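Long-range contacts in malonyl CoA-acyl carrier protein transacylase (Mycobacterium tuberculosis, PDB 2QC3), which transfers the malonyl group of malonyl-CoA to holo-acyl carrier protein, supplying malonyl-ACP for fatty acid biosynthesis: residues A[14-19]-A[46-51]; A[7-13]-A[269-275]. The contacts are given in a common frame with arbitrary orientation. Residues are numbered along the deposited sequence.

In the fold
Residues 7-13 begin on the last residue of strand 2-7 and lead into the following loop; their partner, 269-275, arrives only after most of the fold has been built. The chain continues into 14-19; after helix 27-37 the last residues of helix 42-47 and the loop beyond it, 46-51, close contact 1. Contact 2 closes beyond strand 263-268, the parallel neighbour of strand 2-7. Contact 1 is therefore nested inside the loop closed by contact 2. Contact 1 ties the N-terminal loop to the junction of helices 42-47 and 51-54; contact 2 ties its start to the loop between strand 263-268 and helix 275-282. Met17 CE against Pro271 CG at 3.8 Å connects the two.

Contact 1 of 2, residues A[14-19]-A[46-51]; sequences TEGMLS and GTTAST
Two non-strand segments can dock by fitting overlapping turns onto the end of one helix and the start of another. Residues 14-19 supply the turns, type II from Thr14 to Met17 with Gly16 at positive phi (71°), overlapped by a type I turn from Gly16 to Ser19. Residues 46-51 run antiparallel to them, with CA pairs Leu18-Gly46 at 4.9 Å, Gly16-Thr47 at 3.8 Å and Glu15-Thr51 at 4.8 Å. Gly46 comes first: its O accepts a hydrogen bond from Leu18 N (2.9 Å), and its bare CA makes room for Leu18 CD1, which a CB would strike. Leu18 and Met17 also rest on helix 57-77. Thr47 directs OG1 back to Ala43 O, while its CG2 lies 3.7 Å from Ser19 OG; a water joins Thr47 O (2.6 Å) to Ser19 OG (2.5 Å). Ala49 O approaches Glu15 CB at 3.3 Å. Ser50, chi1 p, is the N-cap of helix 51-54, its OG bonded to Glu53 N. Finally, Thr51 (chi1 m) gives Glu15 OE1 two hydrogen bonds, from N (3.1 Å) and from OG1 (3.0 Å), and Thr51 OG1 weakly accepts Glu15 N (3.4 Å). Glu15, with chi1 p and chi2 t, thus brings a carboxylate to the helix N terminus, where negative charge is electrostatically welcome; the chemistry implies a junction held by polar bonds at both ends.

Contact 2 of 2, residues A[7-13]-A[269-275]; sequences APGQGSQ and FPPAGTL
In the alpha/beta core of this acyltransferase, two loops leaving the same end of adjacent parallel strands, 2-7 and 263-268, pack together; the first carries the GQGSQ sequence (Gly9 to Gln13) found near the N terminus of FabD enzymes. The CA atoms of Ala7 and Phe269 are 5.4 Å apart, and those of Ser12 and Gly273 5.3 Å, so the register is parallel at these two points, although Leu275 folds back on Ala7 and Pro8. Between these pairs, residues 7-13 bulge away in a type II turn from Gly9 to Ser12, with Gly11 at phi 103°, while a cis peptide bends the other chain before Pro271. No hydrogen bond crosses the interface. Its apolar centre is Pro8, whose CD lies 4.3 Å from Phe269 CB, CG 4.1 Å from Pro271 CD, and CB 4.4 Å from Leu275 CD1. Leu275 lies about 8 Å, side chain to side chain, from Ser92, the probable active-site serine. Carbon-to-carbonyl approaches add to the fit: Pro8 CD to Phe269 O and Ser12 CB to Pro271 O, both 3.2 Å. Outside partners anchor 269-275: Glu268 OE2 receives Gly273 N, and Thr68 OG1 bonds Pro270 O. Two side-chain hydrogen bonds brace 7-13 internally: Gly11 N donates to Gln13 OE1 (2.8 Å), and Ser12, chi1 p, donates from OG to Gly9 O at 2.9 Å while this same OG sits 3.4 Å from Pro271 CG.

Contact 1 of 2, residues A[14-19]-A[46-51]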
loop_
_atom_site.group_PDB
_atom_site.type_symbol
_atom_site.label_atom_id
_atom_site.label_comp_id
_atom_site.label_asym_id
_atom_site.label_seq_id
_atom_site.Cartn_x
_atom_site.Cartn_y
_atom_site.Cartn_z
ATOM N N THR A 14 -12.222 -5.226 -0.904
ATOM C CA THR A 14 -13.412 -5.951 -1.344
ATOM C C THR A 14 -14.546 -5.741 -0.342
ATOM O O THR A 14 -14.301 -5.566 0.852
ATOM C CB THR A 14 -13.141 -7.468 -1.459
ATOM O OG1 THR A 14 -12.686 -7.971 -0.196
ATOM C CG2 THR A 14 -12.086 -7.745 -2.515
ATOM N N GLU A 15 -15.785 -5.762 -0.825
ATOM C CA GLU A 15 -16.933 -5.574 0.056
ATOM C C GLU A 15 -16.921 -6.570 1.215
ATOM O O GLU A 15 -16.539 -7.731 1.050
ATOM C CB GLU A 15 -18.242 -5.688 -0.738
ATOM C CG GLU A 15 -18.349 -6.916 -1.627
ATOM C CD GLU A 15 -19.594 -6.891 -2.506
ATOM O OE1 GLU A 15 -19.730 -5.966 -3.339
ATOM O OE2 GLU A 15 -20.440 -7.799 -2.361
ATOM N N GLY A 16 -17.321 -6.097 2.392
ATOM C CA GLY A 16 -17.350 -6.944 3.571
ATOM C C GLY A 16 -15.978 -7.311 4.108
ATOM O O GLY A 16 -15.866 -8.166 4.985
ATOM N N MET A 17 -14.935 -6.661 3.597
ATOM C CA MET A 17 -13.565 -6.940 4.028
ATOM C C MET A 17 -13.319 -6.784 5.533
ATOM O O MET A 17 -12.407 -7.402 6.082
ATOM C CB MET A 17 -12.580 -6.059 3.250
ATOM C CG MET A 17 -12.808 -4.563 3.404
ATOM S SD MET A 17 -11.721 -3.572 2.350
ATOM C CE MET A 17 -10.271 -3.466 3.390
ATOM N N LEU A 18 -14.126 -5.966 6.202
ATOM C CA LEU A 18 -13.959 -5.757 7.637
ATOM C C LEU A 18 -14.852 -6.643 8.502
ATOM O O LEU A 18 -14.633 -6.758 9.709
ATOM C CB LEU A 18 -14.232 -4.298 8.001
ATOM C CG LEU A 18 -13.258 -3.225 7.524
ATOM C CD1 LEU A 18 -13.651 -1.891 8.145
ATOM C CD2 LEU A 18 -11.841 -3.601 7.928
ATOM N N SER A 19 -15.858 -7.262 7.888
ATOM C CA SER A 19 -16.791 -8.120 8.620
ATOM C C SER A 19 -16.119 -9.106 9.565
ATOM O O SER A 19 -16.398 -9.121 10.763
ATOM C CB SER A 19 -17.682 -8.886 7.643
ATOM O OG SER A 19 -18.518 -7.991 6.940
ATOM N N GLY A 46 -16.724 -0.867 5.140
ATOM C CA GLY A 46 -16.027 -2.139 5.104
ATOM C C GLY A 46 -16.895 -3.370 5.277
ATOM O O GLY A 46 -16.398 -4.493 5.189
ATOM N N THR A 47 -18.187 -3.177 5.521
ATOM C CA THR A 47 -19.086 -4.310 5.704
ATOM C C THR A 47 -20.195 -4.387 4.658
ATOM O O THR A 47 -20.260 -5.347 3.890
ATOM C CB THR A 47 -19.735 -4.300 7.113
ATOM O OG1 THR A 47 -20.427 -3.062 7.324
ATOM C CG2 THR A 47 -18.677 -4.475 8.185
ATOM N N THR A 48 -21.050 -3.371 4.614
ATOM C CA THR A 48 -22.169 -3.356 3.673
ATOM C C THR A 48 -21.912 -2.703 2.313
ATOM O O THR A 48 -22.415 -3.181 1.296
ATOM C CB THR A 48 -23.402 -2.680 4.309
ATOM O OG1 THR A 48 -23.069 -1.344 4.703
ATOM C CG2 THR A 48 -23.862 -3.461 5.530
ATOM N N ALA A 49 -21.139 -1.620 2.288
ATOM C CA ALA A 49 -20.850 -0.915 1.039
ATOM C C ALA A 49 -20.492 -1.860 -0.105
ATOM O O ALA A 49 -19.939 -2.938 0.111
ATOM C CB ALA A 49 -19.724 0.093 1.254
ATOM N N SER A 50 -20.810 -1.441 -1.327
ATOM C CA SER A 50 -20.531 -2.238 -2.517
ATOM C C SER A 50 -19.086 -2.074 -2.975
ATOM O O SER A 50 -18.486 -1.011 -2.811
ATOM C CB SER A 50 -21.465 -1.827 -3.653
ATOM O OG SER A 50 -21.226 -0.482 -4.029
ATOM N N THR A 51 -18.533 -3.133 -3.555
ATOM C CA THR A 51 -17.161 -3.105 -4.042
ATOM C C THR A 51 -16.940 -1.879 -4.920
ATOM O O THR A 51 -15.844 -1.325 -4.966
ATOM C CB THR A 51 -16.835 -4.372 -4.861
ATOM O OG1 THR A 51 -16.873 -5.518 -4.002
ATOM C CG2 THR A 51 -15.452 -4.266 -5.487
HETATM O O HOH W 1 -20.550 -7.166 5.768
#

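Contact 2 of 2, residues A[7-13]-A[269-275]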
loop_
_atom_site.group_PDB
_atom_site.type_symbol
_atom_site.label_atom_id
_atom_site.label_comp_id
_atom_site.label_asym_id
_atom_site.label_seq_id
_atom_site.Cartn_x
_atom_site.Cartn_y
_atom_site.Cartn_z
ATOM N N ALA A 7 2.320 -4.647 4.190
ATOM C CA ALA A 7 1.012 -3.996 4.173
ATOM C C ALA A 7 0.592 -3.702 2.736
ATOM O O ALA A 7 1.277 -2.981 2.010
ATOM C CB ALA A 7 1.056 -2.701 4.995
ATOM N N PRO A 8 -0.557 -4.253 2.310
ATOM C CA PRO A 8 -1.088 -4.067 0.958
ATOM C C PRO A 8 -1.576 -2.662 0.621
ATOM O O PRO A 8 -1.888 -1.865 1.510
ATOM C CB PRO A 8 -2.216 -5.095 0.893
ATOM C CG PRO A 8 -2.745 -5.080 2.300
ATOM C CD PRO A 8 -1.456 -5.107 3.111
ATOM N N GLY A 9 -1.624 -2.377 -0.680
ATOM C CA GLY A 9 -2.092 -1.092 -1.169
ATOM C C GLY A 9 -3.416 -1.261 -1.900
ATOM O O GLY A 9 -4.053 -2.311 -1.791
ATOM N N GLN A 10 -3.829 -0.250 -2.662
ATOM C CA GLN A 10 -5.102 -0.315 -3.380
ATOM C C GLN A 10 -5.192 -1.459 -4.383
ATOM O O GLN A 10 -4.176 -1.965 -4.869
ATOM C CB GLN A 10 -5.389 1.009 -4.098
ATOM C CG GLN A 10 -5.550 2.209 -3.177
ATOM C CD GLN A 10 -5.922 3.484 -3.932
ATOM O OE1 GLN A 10 -6.999 3.584 -4.519
ATOM N NE2 GLN A 10 -5.028 4.461 -3.914
ATOM N N GLY A 11 -6.426 -1.855 -4.687
ATOM C CA GLY A 11 -6.657 -2.932 -5.630
ATOM C C GLY A 11 -7.031 -4.230 -4.945
ATOM O O GLY A 11 -7.510 -5.163 -5.586
ATOM N N SER A 12 -6.823 -4.289 -3.634
ATOM C CA SER A 12 -7.132 -5.488 -2.868
ATOM C C SER A 12 -8.437 -5.387 -2.081
ATOM O O SER A 12 -8.999 -6.403 -1.667
ATOM C CB SER A 12 -5.976 -5.796 -1.915
ATOM O OG SER A 12 -5.618 -4.645 -1.167
ATOM N N GLN A 13 -8.926 -4.166 -1.882
ATOM C CA GLN A 13 -10.162 -3.968 -1.133
ATOM C C GLN A 13 -11.348 -4.699 -1.757
ATOM O O GLN A 13 -11.465 -4.786 -2.978
ATOM C CB GLN A 13 -10.481 -2.474 -1.010
ATOM C CG GLN A 13 -10.867 -1.765 -2.304
ATOM C CD GLN A 13 -9.729 -1.651 -3.294
ATOM O OE1 GLN A 13 -8.564 -1.576 -2.913
ATOM N NE2 GLN A 13 -10.066 -1.616 -4.579
ATOM N N PHE A 269 -0.514 -8.605 5.577
ATOM C CA PHE A 269 -1.715 -8.207 6.290
ATOM C C PHE A 269 -2.887 -8.012 5.335
ATOM O O PHE A 269 -2.697 -7.853 4.130
ATOM C CB PHE A 269 -1.453 -6.910 7.055
ATOM C CG PHE A 269 -0.596 -7.085 8.266
ATOM C CD1 PHE A 269 0.745 -7.412 8.143
ATOM C CD2 PHE A 269 -1.137 -6.936 9.539
ATOM C CE1 PHE A 269 1.536 -7.591 9.265
ATOM C CE2 PHE A 269 -0.350 -7.115 10.668
ATOM C CZ PHE A 269 0.987 -7.442 10.532
ATOM N N PRO A 270 -4.122 -8.059 5.860
ATOM C CA PRO A 270 -5.309 -7.873 5.021
ATOM C C PRO A 270 -5.531 -6.402 4.666
ATOM O O PRO A 270 -5.038 -5.510 5.348
ATOM C CB PRO A 270 -6.437 -8.431 5.890
ATOM C CG PRO A 270 -5.960 -8.151 7.271
ATOM C CD PRO A 270 -4.506 -8.565 7.191
ATOM N N PRO A 271 -6.251 -6.136 3.568
ATOM C CA PRO A 271 -6.821 -7.171 2.702
ATOM C C PRO A 271 -5.715 -7.792 1.852
ATOM O O PRO A 271 -5.239 -7.184 0.899
ATOM C CB PRO A 271 -7.840 -6.398 1.872
ATOM C CG PRO A 271 -7.212 -5.035 1.760
ATOM C CD PRO A 271 -6.710 -4.794 3.160
ATOM N N ALA A 272 -5.302 -9.002 2.221
ATOM C CA ALA A 272 -4.247 -9.720 1.516
ATOM C C ALA A 272 -4.360 -9.541 0.007
ATOM O O ALA A 272 -5.442 -9.673 -0.568
ATOM C CB ALA A 272 -4.303 -11.199 1.869
ATOM N N GLY A 273 -3.233 -9.238 -0.626
ATOM C CA GLY A 273 -3.221 -9.044 -2.062
ATOM C C GLY A 273 -2.258 -9.968 -2.783
ATOM O O GLY A 273 -2.441 -11.182 -2.797
ATOM N N THR A 274 -1.219 -9.388 -3.372
ATOM C CA THR A 274 -0.233 -10.160 -4.115
ATOM C C THR A 274 1.191 -9.950 -3.603
ATOM O O THR A 274 2.137 -10.490 -4.169
ATOM C CB THR A 274 -0.265 -9.780 -5.612
ATOM O OG1 THR A 274 0.117 -8.405 -5.760
ATOM C CG2 THR A 274 -1.673 -9.967 -6.187
ATOM N N LEU A 275 1.352 -9.176 -2.537
ATOM C CA LEU A 275 2.694 -8.915 -2.013
ATOM C C LEU A 275 3.415 -10.193 -1.594
ATOM O O LEU A 275 4.611 -10.347 -1.835
ATOM C CB LEU A 275 2.629 -7.939 -0.831
ATOM C CG LEU A 275 1.933 -6.610 -1.134
ATOM C CD1 LEU A 275 2.100 -5.655 0.054
ATOM C CD2 LEU A 275 2.522 -6.005 -2.405
#